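PDB 6TGS: protein NBR1 homolog from Arabidopsis thaliana, which binds ubiquitin and ATG8 proteins, self-associates through its PB1 domain and probably acts as a receptor for autophagosomal degradation of ubiquitinated proteins. Local coordinates for residues 37-42 with 54-59. The protein carries 3 engineered substitutions. Residues are numbered along the deposited sequence; the frame is centred on the assembly and turned at random.
Sequences GLKEKI and LSLTYS. With GOL (glycerol), chain C.
No ring, side-chain amide or carboxylate enters the contact in which L38, K39 and I42 meet L56; the flat group at its border is the peptide carbonyl of L54, approached by a glycerol that probably came from the crystallisation liquor. Glycerol O3 donates to L54 O at 2.6 Å, the C-O-O3 angle of about 127° placing it well off a head-on approach. Carbon-to-carbon packing makes up the contact proper. I42 CD1 meets L56 CD2 tip to tip at 4.1 Å and lies almost as near L56 CD1, which also reaches L38 CD2 at 4.2 Å. L56 CD1 also lies 4.2 Å from K39 CG, where the lysine chain slants across the leucine. Within the sheet, L56 also touches I87 and V89 of the adjacent strand 84-90. Such packing is that of the ubiquitin-like beta-grasp fold of PB1 domains, in which helix 35-46 lies across a mixed sheet: the short axes of 37-42 and 55-59 pass 11.5 Å apart, nearly perpendicular at 100°. K39 marks the polar border of this core. A bend at chi3 (73°) carries its amine to the carbonyl of A52, with which it hydrogen-bonds, and K39 NZ adds a weak bond to glycerol O3 at 3.3 Å. Replacing K39 with an alanine would probably leave the A52 carbonyl without its ammonium partner and thin the packing against L56 CD1, since the lysine CG that lies there would be gone. Glycerol C3 touches the same methyl, 3.9 Å from L56 CD1.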
ATOM      1  N   GLY A  37      -0.673  -7.478   6.541  1.00 23.50           N
ATOM      2  CA  GLY A  37      -1.614  -6.543   7.133  1.00 25.09           C
ATOM      3  C   GLY A  37      -2.203  -5.584   6.116  1.00 21.60           C
ATOM      4  O   GLY A  37      -3.363  -5.179   6.242  1.00 20.36           O
ATOM      5  N   LEU A  38      -1.419  -5.221   5.094  1.00 19.92           N
ATOM      6  CA  LEU A  38      -1.934  -4.379   4.014  1.00 16.56           C
ATOM      7  C   LEU A  38      -3.026  -5.105   3.243  1.00 19.68           C
ATOM      8  O   LEU A  38      -4.089  -4.540   2.951  1.00 17.08           O
ATOM      9  CB  LEU A  38      -0.787  -3.984   3.081  1.00 18.67           C
ATOM     10  CG  LEU A  38      -1.222  -3.216   1.843  1.00 16.32           C
ATOM     11  CD1 LEU A  38      -1.939  -1.921   2.256  1.00 20.72           C
ATOM     12  CD2 LEU A  38      -0.004  -2.950   0.953  1.00 23.40           C
ATOM     13  N   LYS A  39      -2.777  -6.369   2.901  1.00 17.53           N
ATOM     14  CA  LYS A  39      -3.780  -7.136   2.180  1.00 16.48           C
ATOM     15  C   LYS A  39      -5.040  -7.312   3.019  1.00 15.23           C
ATOM     16  O   LYS A  39      -6.156  -7.293   2.488  1.00 18.81           O
ATOM     17  CB  LYS A  39      -3.184  -8.486   1.752  1.00 18.08           C
ATOM     18  CG  LYS A  39      -2.222  -8.334   0.590  1.00 22.03           C
ATOM     19  CD  LYS A  39      -1.654  -9.653   0.123  1.00 27.79           C
ATOM     20  CE  LYS A  39      -2.699 -10.458  -0.634  1.00 25.90           C
ATOM     21  NZ  LYS A  39      -2.127 -11.726  -1.187  1.00 28.76           N
ATOM     22  N   GLU A  40      -4.886  -7.496   4.332  1.00 16.40           N
ATOM     23  CA  GLU A  40      -6.053  -7.687   5.186  1.00 15.29           C
ATOM     24  C   GLU A  40      -6.883  -6.412   5.266  1.00 15.48           C
ATOM     25  O   GLU A  40      -8.113  -6.461   5.310  1.00 19.16           O
ATOM     26  CB  GLU A  40      -5.613  -8.137   6.577  1.00 19.99           C
ATOM     27  CG  GLU A  40      -5.084  -9.575   6.587  1.00 21.24           C
ATOM     28  CD  GLU A  40      -4.301  -9.902   7.853  1.00 35.78           C
ATOM     29  OE1 GLU A  40      -4.073  -8.992   8.673  1.00 37.22           O
ATOM     30  OE2 GLU A  40      -3.897 -11.072   8.019  1.00 35.38           O
ATOM     31  N   LYS A  41      -6.216  -5.265   5.313  1.00 16.97           N
ATOM     32  CA  LYS A  41      -6.947  -4.008   5.342  1.00 14.98           C
ATOM     33  C   LYS A  41      -7.678  -3.790   4.024  1.00 16.45           C
ATOM     34  O   LYS A  41      -8.864  -3.455   4.005  1.00 17.10           O
ATOM     35  CB  LYS A  41      -5.968  -2.871   5.645  1.00 16.95           C
ATOM     36  CG  LYS A  41      -6.634  -1.521   5.824  1.00 18.20           C
ATOM     37  CD  LYS A  41      -7.268  -1.418   7.218  1.00 27.93           C
ATOM     38  CE  LYS A  41      -7.893  -0.058   7.430  1.00 28.95           C
ATOM     39  NZ  LYS A  41      -8.110   0.206   8.886  1.00 31.29           N
ATOM     40  N   ILE A  42      -6.998  -4.031   2.902  1.00 15.00           N
ATOM     41  CA  ILE A  42      -7.637  -3.844   1.606  1.00 13.26           C
ATOM     42  C   ILE A  42      -8.812  -4.801   1.435  1.00 18.66           C
ATOM     43  O   ILE A  42      -9.867  -4.419   0.917  1.00 16.33           O
ATOM     44  CB  ILE A  42      -6.593  -3.994   0.485  1.00 16.44           C
ATOM     45  CG1 ILE A  42      -5.662  -2.769   0.487  1.00 17.47           C
ATOM     46  CG2 ILE A  42      -7.285  -4.144  -0.858  1.00 17.29           C
ATOM     47  CD1 ILE A  42      -4.364  -2.949  -0.386  1.00 16.86           C
ATOM     48  N   LEU A  54      -3.698 -10.504  -5.314  1.00 22.91           N
ATOM     49  CA  LEU A  54      -4.056  -9.176  -5.783  1.00 22.06           C
ATOM     50  C   LEU A  54      -2.837  -8.504  -6.381  1.00 21.79           C
ATOM     51  O   LEU A  54      -1.737  -8.620  -5.842  1.00 30.93           O
ATOM     52  CB  LEU A  54      -4.579  -8.330  -4.626  1.00 23.44           C
ATOM     53  CG  LEU A  54      -5.738  -8.938  -3.833  1.00 24.64           C
ATOM     54  CD1 LEU A  54      -6.029  -8.123  -2.587  1.00 24.08           C
ATOM     55  CD2 LEU A  54      -6.959  -8.994  -4.710  1.00 25.20           C
ATOM     56  N   SER A  55      -3.028  -7.799  -7.482  1.00 21.03           N
ATOM     57  CA  SER A  55      -1.983  -6.926  -7.995  1.00 21.97           C
ATOM     58  C   SER A  55      -2.118  -5.568  -7.310  1.00 19.68           C
ATOM     59  O   SER A  55      -3.136  -4.888  -7.472  1.00 21.82           O
ATOM     60  CB  SER A  55      -2.073  -6.792  -9.516  1.00 29.19           C
ATOM     61  OG  SER A  55      -1.405  -5.631  -9.979  1.00 34.42           O
ATOM     62  N   LEU A  56      -1.097  -5.177  -6.551  1.00 16.32           N
ATOM     63  CA  LEU A  56      -1.064  -3.911  -5.829  1.00 18.71           C
ATOM     64  C   LEU A  56       0.047  -3.072  -6.443  1.00 18.59           C
ATOM     65  O   LEU A  56       1.221  -3.440  -6.344  1.00 18.92           O
ATOM     66  CB  LEU A  56      -0.822  -4.142  -4.340  1.00 19.64           C
ATOM     67  CG  LEU A  56      -1.788  -5.144  -3.690  1.00 22.15           C
ATOM     68  CD1 LEU A  56      -1.467  -5.349  -2.200  1.00 24.66           C
ATOM     69  CD2 LEU A  56      -3.206  -4.652  -3.877  1.00 16.79           C
ATOM     70  N   THR A  57      -0.319  -1.980  -7.124  1.00 14.10           N
ATOM     71  CA  THR A  57       0.666  -1.192  -7.854  1.00 15.46           C
ATOM     72  C   THR A  57       0.566   0.284  -7.495  1.00 20.21           C
ATOM     73  O   THR A  57      -0.509   0.776  -7.142  1.00 18.19           O
ATOM     74  CB  THR A  57       0.497  -1.342  -9.380  1.00 20.25           C
ATOM     75  OG1 THR A  57      -0.851  -1.047  -9.769  1.00 21.55           O
ATOM     76  CG2 THR A  57       0.864  -2.771  -9.812  1.00 18.63           C
ATOM     77  N   TYR A  58       1.687   0.998  -7.596  1.00 14.85           N
ATOM     78  CA  TYR A  58       1.649   2.453  -7.576  1.00 15.25           C
ATOM     79  C   TYR A  58       2.541   3.007  -8.672  1.00 17.59           C
ATOM     80  O   TYR A  58       3.424   2.310  -9.171  1.00 17.22           O
ATOM     81  CB  TYR A  58       2.058   3.027  -6.215  1.00 17.58           C
ATOM     82  CG  TYR A  58       3.498   2.865  -5.772  1.00 17.86           C
ATOM     83  CD1 TYR A  58       4.444   3.864  -6.026  1.00 18.26           C
ATOM     84  CD2 TYR A  58       3.896   1.753  -5.029  1.00 19.33           C
ATOM     85  CE1 TYR A  58       5.750   3.744  -5.568  1.00 17.69           C
ATOM     86  CE2 TYR A  58       5.195   1.624  -4.567  1.00 21.17           C
ATOM     87  CZ  TYR A  58       6.121   2.627  -4.849  1.00 25.20           C
ATOM     88  OH  TYR A  58       7.420   2.505  -4.397  1.00 25.47           O
ATOM     89  N   SER A  59       2.270   4.252  -9.080  1.00 16.69           N
ATOM     90  CA  SER A  59       3.063   4.910 -10.119  1.00 16.45           C
ATOM     91  C   SER A  59       4.117   5.796  -9.478  1.00 20.76           C
ATOM     92  O   SER A  59       3.786   6.718  -8.721  1.00 25.36           O
ATOM     93  CB  SER A  59       2.192   5.720 -11.084  1.00 23.92           C
ATOM     94  OG  SER A  59       1.136   4.938 -11.607  1.00 25.16           O
TER
HETATM   95  C1  GOL C 102       1.200 -10.708  -2.360  1.00 43.85           C
HETATM   96  O1  GOL C 102       2.557 -10.991  -2.189  1.00 61.22           O
HETATM   97  C2  GOL C 102       1.116  -9.651  -3.493  1.00 42.38           C
HETATM   98  O2  GOL C 102       1.120 -10.231  -4.762  1.00 48.00           O
HETATM   99  C3  GOL C 102      -0.188  -8.886  -3.203  1.00 50.17           C
HETATM  100  O3  GOL C 102      -1.236  -9.730  -3.601  1.00 38.79           O